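Local coordinates for protein AP-4 complex accessory subunit Tepsin (Equus caballus, PDB 5WF1) that probably associates with the AP-4 adaptor complex and may thereby take part in vesicular trafficking of proteins at the trans-Golgi network, at residues 38-43 and 77-82; 98-103 and 128-133. All coordinates share one frame; numbering follows the deposited sequence.

Contact 1. Residues 38-43 and 77-82; sequences SRAFLS and VQMRAL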
ATOM      1  N   SER A  38       4.233 -14.401  -6.587  1.00 38.06           N
ATOM      2  CA  SER A  38       3.041 -15.189  -6.864  1.00 39.71           C
ATOM      3  C   SER A  38       2.134 -15.352  -5.654  1.00 36.13           C
ATOM      4  O   SER A  38       0.966 -15.714  -5.826  1.00 39.28           O
ATOM      5  CB  SER A  38       3.427 -16.573  -7.392  1.00 36.74           C
ATOM      6  OG  SER A  38       4.292 -17.221  -6.484  1.00 45.45           O
ATOM      7  N   ARG A  39       2.633 -15.101  -4.445  1.00 33.69           N
ATOM      8  CA  ARG A  39       1.814 -15.182  -3.241  1.00 34.02           C
ATOM      9  C   ARG A  39       1.110 -13.852  -2.981  1.00 29.95           C
ATOM     10  O   ARG A  39       1.676 -12.778  -3.204  1.00 29.56           O
ATOM     11  CB  ARG A  39       2.679 -15.572  -2.038  1.00 34.15           C
ATOM     12  CG  ARG A  39       1.912 -15.753  -0.730  1.00 38.55           C
ATOM     13  CD  ARG A  39       2.699 -16.591   0.283  1.00 38.58           C
ATOM     14  NE  ARG A  39       2.761 -18.002  -0.096  1.00 42.40           N
ATOM     15  CZ  ARG A  39       3.546 -18.899   0.491  1.00 42.40           C
ATOM     16  NH1 ARG A  39       4.344 -18.536   1.489  1.00 38.69           N
ATOM     17  NH2 ARG A  39       3.537 -20.158   0.078  1.00 47.24           N
ATOM     18  N   ALA A  40      -0.124 -13.923  -2.496  1.00 27.49           N
ATOM     19  CA  ALA A  40      -0.888 -12.708  -2.240  1.00 29.66           C
ATOM     20  C   ALA A  40      -0.514 -12.022  -0.929  1.00 29.92           C
ATOM     21  O   ALA A  40      -0.992 -10.913  -0.675  1.00 28.73           O
ATOM     22  CB  ALA A  40      -2.386 -13.014  -2.240  1.00 30.14           C
ATOM     23  N   PHE A  41       0.323 -12.637  -0.102  1.00 25.37           N
ATOM     24  CA  PHE A  41       0.687 -12.087   1.200  1.00 25.89           C
ATOM     25  C   PHE A  41       2.192 -11.883   1.262  1.00 31.62           C
ATOM     26  O   PHE A  41       2.964 -12.779   0.897  1.00 26.91           O
ATOM     27  CB  PHE A  41       0.247 -13.010   2.339  1.00 26.87           C
ATOM     28  CG  PHE A  41      -1.187 -13.441   2.251  1.00 30.47           C
ATOM     29  CD1 PHE A  41      -2.213 -12.567   2.612  1.00 32.20           C
ATOM     30  CD2 PHE A  41      -1.518 -14.709   1.804  1.00 30.33           C
ATOM     31  CE1 PHE A  41      -3.541 -12.962   2.527  1.00 32.39           C
ATOM     32  CE2 PHE A  41      -2.849 -15.110   1.712  1.00 30.40           C
ATOM     33  CZ  PHE A  41      -3.855 -14.237   2.069  1.00 30.37           C
ATOM     34  N   LEU A  42       2.604 -10.712   1.729  1.00 25.52           N
ATOM     35  CA  LEU A  42       4.019 -10.469   1.950  1.00 24.35           C
ATOM     36  C   LEU A  42       4.546 -11.468   2.971  1.00 24.64           C
ATOM     37  O   LEU A  42       3.833 -11.858   3.899  1.00 23.08           O
ATOM     38  CB  LEU A  42       4.229  -9.038   2.451  1.00 26.45           C
ATOM     39  CG  LEU A  42       4.381  -7.892   1.440  1.00 28.32           C
ATOM     40  CD1 LEU A  42       3.444  -8.031   0.283  1.00 25.87           C
ATOM     41  CD2 LEU A  42       4.207  -6.535   2.113  1.00 22.09           C
ATOM     42  N   SER A  43       5.788 -11.908   2.793  1.00 24.02           N
ATOM     43  CA  SER A  43       6.405 -12.660   3.875  1.00 28.44           C
ATOM     44  C   SER A  43       6.848 -11.692   4.969  1.00 27.20           C
ATOM     45  O   SER A  43       6.926 -10.483   4.759  1.00 24.78           O
ATOM     46  CB  SER A  43       7.598 -13.479   3.371  1.00 25.47           C
ATOM     47  OG  SER A  43       8.640 -12.629   2.917  1.00 26.66           O
ATOM     48  N   VAL A  77      -1.213  -8.544  -7.600  1.00 27.32           N
ATOM     49  CA  VAL A  77      -0.471  -7.301  -7.401  1.00 31.51           C
ATOM     50  C   VAL A  77      -1.243  -6.371  -6.477  1.00 27.82           C
ATOM     51  O   VAL A  77      -0.663  -5.710  -5.604  1.00 22.67           O
ATOM     52  CB  VAL A  77      -0.166  -6.635  -8.753  1.00 29.08           C
ATOM     53  CG1 VAL A  77       0.346  -5.217  -8.543  1.00 31.63           C
ATOM     54  CG2 VAL A  77       0.847  -7.471  -9.535  1.00 30.17           C
ATOM     55  N   GLN A  78      -2.566  -6.319  -6.645  1.00 25.48           N
ATOM     56  CA  GLN A  78      -3.407  -5.509  -5.769  1.00 22.98           C
ATOM     57  C   GLN A  78      -3.309  -5.981  -4.323  1.00 22.84           C
ATOM     58  O   GLN A  78      -3.207  -5.169  -3.398  1.00 19.76           O
ATOM     59  CB  GLN A  78      -4.857  -5.566  -6.241  1.00 21.99           C
ATOM     60  CG  GLN A  78      -5.188  -4.731  -7.479  1.00 27.14           C
ATOM     61  CD  GLN A  78      -6.666  -4.869  -7.837  1.00 27.16           C
ATOM     62  OE1 GLN A  78      -7.198  -5.973  -7.866  1.00 31.02           O
ATOM     63  NE2 GLN A  78      -7.334  -3.753  -8.061  1.00 29.84           N
HETATM   64  N   MSE A  79      -3.372  -7.294  -4.107  1.00 23.31           N
HETATM   65  CA  MSE A  79      -3.255  -7.847  -2.759  1.00 24.10           C
HETATM   66  C   MSE A  79      -1.916  -7.484  -2.133  1.00 19.57           C
HETATM   67  O   MSE A  79      -1.870  -7.104  -0.966  1.00 22.31           O
HETATM   68  CB  MSE A  79      -3.431  -9.373  -2.766  1.00 24.71           C
HETATM   69  CG  MSE A  79      -4.853  -9.821  -3.096  1.00 25.58           C
HETATM   70 SE   MSE A  79      -6.088  -9.448  -1.623  0.80 28.89          SE
HETATM   71  CE  MSE A  79      -5.393 -10.726  -0.310  1.00 29.92           C
ATOM     72  N   ARG A  80      -0.825  -7.616  -2.898  1.00 20.99           N
ATOM     73  CA  ARG A  80       0.492  -7.302  -2.343  1.00 20.44           C
ATOM     74  C   ARG A  80       0.645  -5.803  -2.096  1.00 21.20           C
ATOM     75  O   ARG A  80       1.277  -5.387  -1.117  1.00 21.35           O
ATOM     76  CB  ARG A  80       1.602  -7.823  -3.266  1.00 22.05           C
ATOM     77  CG  ARG A  80       1.587  -9.345  -3.430  1.00 25.31           C
ATOM     78  CD  ARG A  80       2.789  -9.864  -4.238  1.00 26.90           C
ATOM     79  NE  ARG A  80       4.053  -9.539  -3.586  1.00 22.00           N
ATOM     80  CZ  ARG A  80       4.690 -10.353  -2.759  1.00 26.34           C
ATOM     81  NH1 ARG A  80       4.181 -11.546  -2.499  1.00 27.71           N
ATOM     82  NH2 ARG A  80       5.831  -9.976  -2.201  1.00 26.75           N
ATOM     83  N   ALA A  81       0.075  -4.975  -2.973  1.00 18.82           N
ATOM     84  CA  ALA A  81       0.124  -3.532  -2.761  1.00 19.06           C
ATOM     85  C   ALA A  81      -0.642  -3.141  -1.502  1.00 16.58           C
ATOM     86  O   ALA A  81      -0.154  -2.342  -0.697  1.00 18.70           O
ATOM     87  CB  ALA A  81      -0.434  -2.797  -3.983  1.00 18.71           C
ATOM     88  N   LEU A  82      -1.828  -3.726  -1.305  1.00 16.69           N
ATOM     89  CA  LEU A  82      -2.590  -3.525  -0.074  1.00 18.45           C
ATOM     90  C   LEU A  82      -1.824  -4.014   1.155  1.00 19.68           C
ATOM     91  O   LEU A  82      -1.895  -3.394   2.222  1.00 16.78           O
ATOM     92  CB  LEU A  82      -3.930  -4.251  -0.169  1.00 16.31           C
ATOM     93  CG  LEU A  82      -5.006  -3.641  -1.076  1.00 22.74           C
ATOM     94  CD1 LEU A  82      -6.228  -4.542  -1.089  1.00 19.73           C
ATOM     95  CD2 LEU A  82      -5.372  -2.217  -0.621  1.00 16.28           C
TER
HETATM   96  O   HOH W   1      -1.616  -8.967   1.251  1.00 32.59           O
HETATM   97  O   HOH W   2       5.344 -13.414  -0.491  1.00 29.69           O

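Contact 2. Residues 98-103 and 128-133; sequences HILLLT and HFEASC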
ATOM      1  N   HIS A  98      -2.546  10.964   8.274  1.00 20.55           N
ATOM      2  CA  HIS A  98      -2.002  11.295   6.961  1.00 21.38           C
ATOM      3  C   HIS A  98      -2.088  10.115   5.995  1.00 21.72           C
ATOM      4  O   HIS A  98      -2.429  10.292   4.814  1.00 18.65           O
ATOM      5  CB  HIS A  98      -0.552  11.766   7.113  1.00 23.39           C
ATOM      6  CG  HIS A  98      -0.051  12.563   5.947  1.00 25.77           C
ATOM      7  ND1 HIS A  98       1.230  13.069   5.882  1.00 33.13           N
ATOM      8  CD2 HIS A  98      -0.669  12.957   4.808  1.00 24.82           C
ATOM      9  CE1 HIS A  98       1.383  13.731   4.746  1.00 32.45           C
ATOM     10  NE2 HIS A  98       0.245  13.681   4.077  1.00 25.01           N
ATOM     11  N   ILE A  99      -1.758   8.905   6.463  1.00 19.90           N
ATOM     12  CA  ILE A  99      -1.966   7.719   5.636  1.00 20.31           C
ATOM     13  C   ILE A  99      -3.432   7.593   5.243  1.00 16.27           C
ATOM     14  O   ILE A  99      -3.748   7.298   4.088  1.00 21.23           O
ATOM     15  CB  ILE A  99      -1.482   6.445   6.355  1.00 23.71           C
ATOM     16  CG1 ILE A  99      -0.012   6.564   6.756  1.00 25.86           C
ATOM     17  CG2 ILE A  99      -1.685   5.243   5.451  1.00 24.65           C
ATOM     18  CD1 ILE A  99       0.919   5.952   5.768  1.00 34.32           C
ATOM     19  N   LEU A 100      -4.344   7.832   6.187  1.00 18.96           N
ATOM     20  CA  LEU A 100      -5.775   7.780   5.869  1.00 19.88           C
ATOM     21  C   LEU A 100      -6.150   8.831   4.825  1.00 21.92           C
ATOM     22  O   LEU A 100      -6.885   8.544   3.870  1.00 18.20           O
ATOM     23  CB  LEU A 100      -6.605   7.974   7.135  1.00 19.07           C
ATOM     24  CG  LEU A 100      -8.133   8.049   6.924  1.00 22.59           C
ATOM     25  CD1 LEU A 100      -8.675   6.773   6.274  1.00 21.42           C
ATOM     26  CD2 LEU A 100      -8.856   8.321   8.221  1.00 23.51           C
ATOM     27  N   LEU A 101      -5.667  10.064   5.008  1.00 20.96           N
ATOM     28  CA  LEU A 101      -5.932  11.118   4.033  1.00 17.96           C
ATOM     29  C   LEU A 101      -5.514  10.682   2.639  1.00 18.17           C
ATOM     30  O   LEU A 101      -6.275  10.826   1.676  1.00 19.72           O
ATOM     31  CB  LEU A 101      -5.204  12.403   4.440  1.00 18.89           C
ATOM     32  CG  LEU A 101      -5.313  13.680   3.584  1.00 19.48           C
ATOM     33  CD1 LEU A 101      -4.987  14.905   4.446  1.00 20.51           C
ATOM     34  CD2 LEU A 101      -4.366  13.621   2.406  1.00 16.17           C
ATOM     35  N   LEU A 102      -4.314  10.109   2.518  1.00 17.90           N
ATOM     36  CA  LEU A 102      -3.804   9.746   1.200  1.00 21.06           C
ATOM     37  C   LEU A 102      -4.500   8.524   0.607  1.00 18.25           C
ATOM     38  O   LEU A 102      -4.660   8.451  -0.617  1.00 20.74           O
ATOM     39  CB  LEU A 102      -2.293   9.497   1.268  1.00 20.63           C
ATOM     40  CG  LEU A 102      -1.458  10.746   1.556  1.00 25.49           C
ATOM     41  CD1 LEU A 102      -0.049  10.353   1.988  1.00 25.87           C
ATOM     42  CD2 LEU A 102      -1.447  11.708   0.329  1.00 25.20           C
ATOM     43  N   THR A 103      -4.913   7.555   1.431  1.00 20.07           N
ATOM     44  CA  THR A 103      -5.401   6.278   0.901  1.00 19.92           C
ATOM     45  C   THR A 103      -6.918   6.145   0.886  1.00 19.90           C
ATOM     46  O   THR A 103      -7.439   5.239   0.221  1.00 19.24           O
ATOM     47  CB  THR A 103      -4.837   5.099   1.706  1.00 15.96           C
ATOM     48  OG1 THR A 103      -5.293   5.187   3.060  1.00 18.69           O
ATOM     49  CG2 THR A 103      -3.282   5.127   1.687  1.00 21.83           C
ATOM     50  N   HIS A 128      -9.574   0.020   9.780  1.00 17.31           N
ATOM     51  CA  HIS A 128      -8.517   0.167  10.779  1.00 19.15           C
ATOM     52  C   HIS A 128      -7.993   1.603  10.831  1.00 23.12           C
ATOM     53  O   HIS A 128      -7.832   2.180  11.916  1.00 18.60           O
ATOM     54  CB  HIS A 128      -7.382  -0.807  10.467  1.00 18.29           C
ATOM     55  CG  HIS A 128      -6.236  -0.731  11.428  1.00 22.35           C
ATOM     56  ND1 HIS A 128      -6.265  -1.335  12.667  1.00 25.85           N
ATOM     57  CD2 HIS A 128      -5.026  -0.129  11.333  1.00 24.38           C
ATOM     58  CE1 HIS A 128      -5.125  -1.104  13.294  1.00 26.89           C
ATOM     59  NE2 HIS A 128      -4.354  -0.377  12.506  1.00 26.56           N
ATOM     60  N   PHE A 129      -7.692   2.184   9.666  1.00 16.86           N
ATOM     61  CA  PHE A 129      -7.224   3.568   9.627  1.00 20.00           C
ATOM     62  C   PHE A 129      -8.276   4.525  10.198  1.00 21.71           C
ATOM     63  O   PHE A 129      -7.947   5.443  10.956  1.00 23.35           O
ATOM     64  CB  PHE A 129      -6.868   3.964   8.188  1.00 17.28           C
ATOM     65  CG  PHE A 129      -5.648   3.265   7.625  1.00 19.69           C
ATOM     66  CD1 PHE A 129      -4.785   2.541   8.442  1.00 23.20           C
ATOM     67  CD2 PHE A 129      -5.365   3.347   6.266  1.00 20.19           C
ATOM     68  CE1 PHE A 129      -3.659   1.897   7.915  1.00 21.29           C
ATOM     69  CE2 PHE A 129      -4.234   2.715   5.723  1.00 20.39           C
ATOM     70  CZ  PHE A 129      -3.380   1.989   6.549  1.00 19.78           C
ATOM     71  N   GLU A 130      -9.551   4.315   9.863  1.00 19.35           N
ATOM     72  CA  GLU A 130     -10.605   5.164  10.418  1.00 23.52           C
ATOM     73  C   GLU A 130     -10.712   5.009  11.931  1.00 26.80           C
ATOM     74  O   GLU A 130     -10.941   5.990  12.647  1.00 28.98           O
ATOM     75  CB  GLU A 130     -11.944   4.845   9.751  1.00 25.46           C
ATOM     76  CG  GLU A 130     -11.993   5.270   8.292  1.00 25.89           C
ATOM     77  CD  GLU A 130     -13.275   4.863   7.585  1.00 32.48           C
ATOM     78  OE1 GLU A 130     -13.954   3.912   8.041  1.00 34.51           O
ATOM     79  OE2 GLU A 130     -13.600   5.503   6.560  1.00 39.88           O
ATOM     80  N   ALA A 131     -10.554   3.787  12.440  1.00 28.20           N
ATOM     81  CA  ALA A 131     -10.677   3.571  13.877  1.00 30.63           C
ATOM     82  C   ALA A 131      -9.596   4.322  14.638  1.00 33.30           C
ATOM     83  O   ALA A 131      -9.866   4.921  15.687  1.00 39.68           O
ATOM     84  CB  ALA A 131     -10.617   2.077  14.196  1.00 26.26           C
ATOM     85  N   SER A 132      -8.371   4.327  14.107  1.00 30.70           N
ATOM     86  CA  SER A 132      -7.252   4.984  14.768  1.00 36.06           C
ATOM     87  C   SER A 132      -7.413   6.498  14.856  1.00 37.58           C
ATOM     88  O   SER A 132      -6.809   7.115  15.737  1.00 42.14           O
ATOM     89  CB  SER A 132      -5.959   4.651  14.034  1.00 37.12           C
ATOM     90  OG  SER A 132      -5.927   3.278  13.690  1.00 37.97           O
ATOM     91  N   CYS A 133      -8.195   7.108  13.971  1.00 35.05           N
ATOM     92  CA  CYS A 133      -8.338   8.564  13.942  1.00 40.83           C
ATOM     93  C   CYS A 133      -9.633   9.039  14.612  1.00 43.30           C
ATOM     94  O   CYS A 133     -10.394   8.239  15.167  1.00 49.90           O
ATOM     95  CB  CYS A 133      -8.286   9.065  12.494  1.00 41.25           C
ATOM     96  SG  CYS A 133      -6.800   8.525  11.599  1.00 49.28           S
TER

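Contact 1. Residues 38-43 and 77-82
Arg80 reaches from helix 75-89 to the backbone of the loop 38-43, where its NH1 donates a hydrogen bond to Arg39 O at 2.9 Å. The N-H...O angle is 159°, and the carbonyl oxygen lies almost in the guanidinium plane, although the donor is tilted out of the plane of the carbonyl. A water extends this grip, accepting from Arg80 NH1 and donating to Phe41 O. Over one face of the guanidinium sits the methyl CD1 of Leu42, 4.0 Å from Arg80 NH2. Next to this, Ala40 CB packs on CB of selenomethionine Met79 at 3.8 Å, and a second water donates to both Ala40 O and Met79 O. The chain of Met79 is bent at chi2 (-72°) and chi3 (-68°), which brings Met79 CE obliquely to Phe41 CE1, at 4.1 Å. Further out, Val34 O near the end of helix 25-35 accepts from Arg80 NE, and Glu46 of helix 44-56 forms a salt bridge with NH2 while also accepting from Ser43 N. One buried guanidinium thus ties the connection between two helices of this VHS/ENTH-like domain to a third, its charge probably balanced by Glu46 and its N-H groups also satisfied by the carbonyls of Arg39 and Val34.

Contact 2. Residues 98-103 and 128-133
With CG beside the backbone N and anti to the carbonyl carbon (chi1 -69°), Phe129 reaches toward helix 96-111 and brings the CD2-CE2-CZ side of its ring up against Ile99 and Thr103, while Leu100, its CG anti to the backbone N, slides past it in the opposite direction. This is the packing of the last two helices of the VHS/ENTH-like helical domain, 96-111 and 117-132, running in broadly opposite directions, the axes of the two segments coming within 9.6 Å at 137°. Leu100 CD1 rests 3.8 Å from Phe129 CB, and Leu100 CD2 lies 4.0 Å from Cys133 SG near the chain end. The same CD1 meets the aliphatic CG of Glu130, whose carboxylate turns to Arg127. Ile99 CG2 approaches Phe129 CE2 obliquely at 3.6 Å, and Val85 of helix 75-89 and Leu107 also touch Phe129. Thr103 presents its hydroxyl to the ring edge, OG1 being 3.7 Å from Phe129 CD2, and donates to Ile99 O, which also accepts from Thr103 N. A valine here would probably leave Ile99 O with the backbone N-H alone of these two donors and take the polar atom away from the ring edge. The hydroxyl bond, Thr103 OG1 to Ile99 O, is 2.8 Å long, its donor 39° out of the carbonyl plane.

In the fold
The two contacts lie on opposite sides of the chain's centre, their centres about 20 Å apart, and do not touch. Contact 1 is partly buried and joins a loop to a helix; contact 2 is largely buried and pairs two helices. Their chemistry follows: at 38-43/77-82 a charged side chain and waters serve loop carbonyls, whereas no hydrogen bond crosses between 98-103 and 128-133, where apolar side chains do most of the packing. They share neighbours all the same. Helix 75-89 supplies one half of contact 1 and sends Val85 and Leu88 to contact 2, while helix 117-132, which carries Phe129, begins with residues that touch Met79.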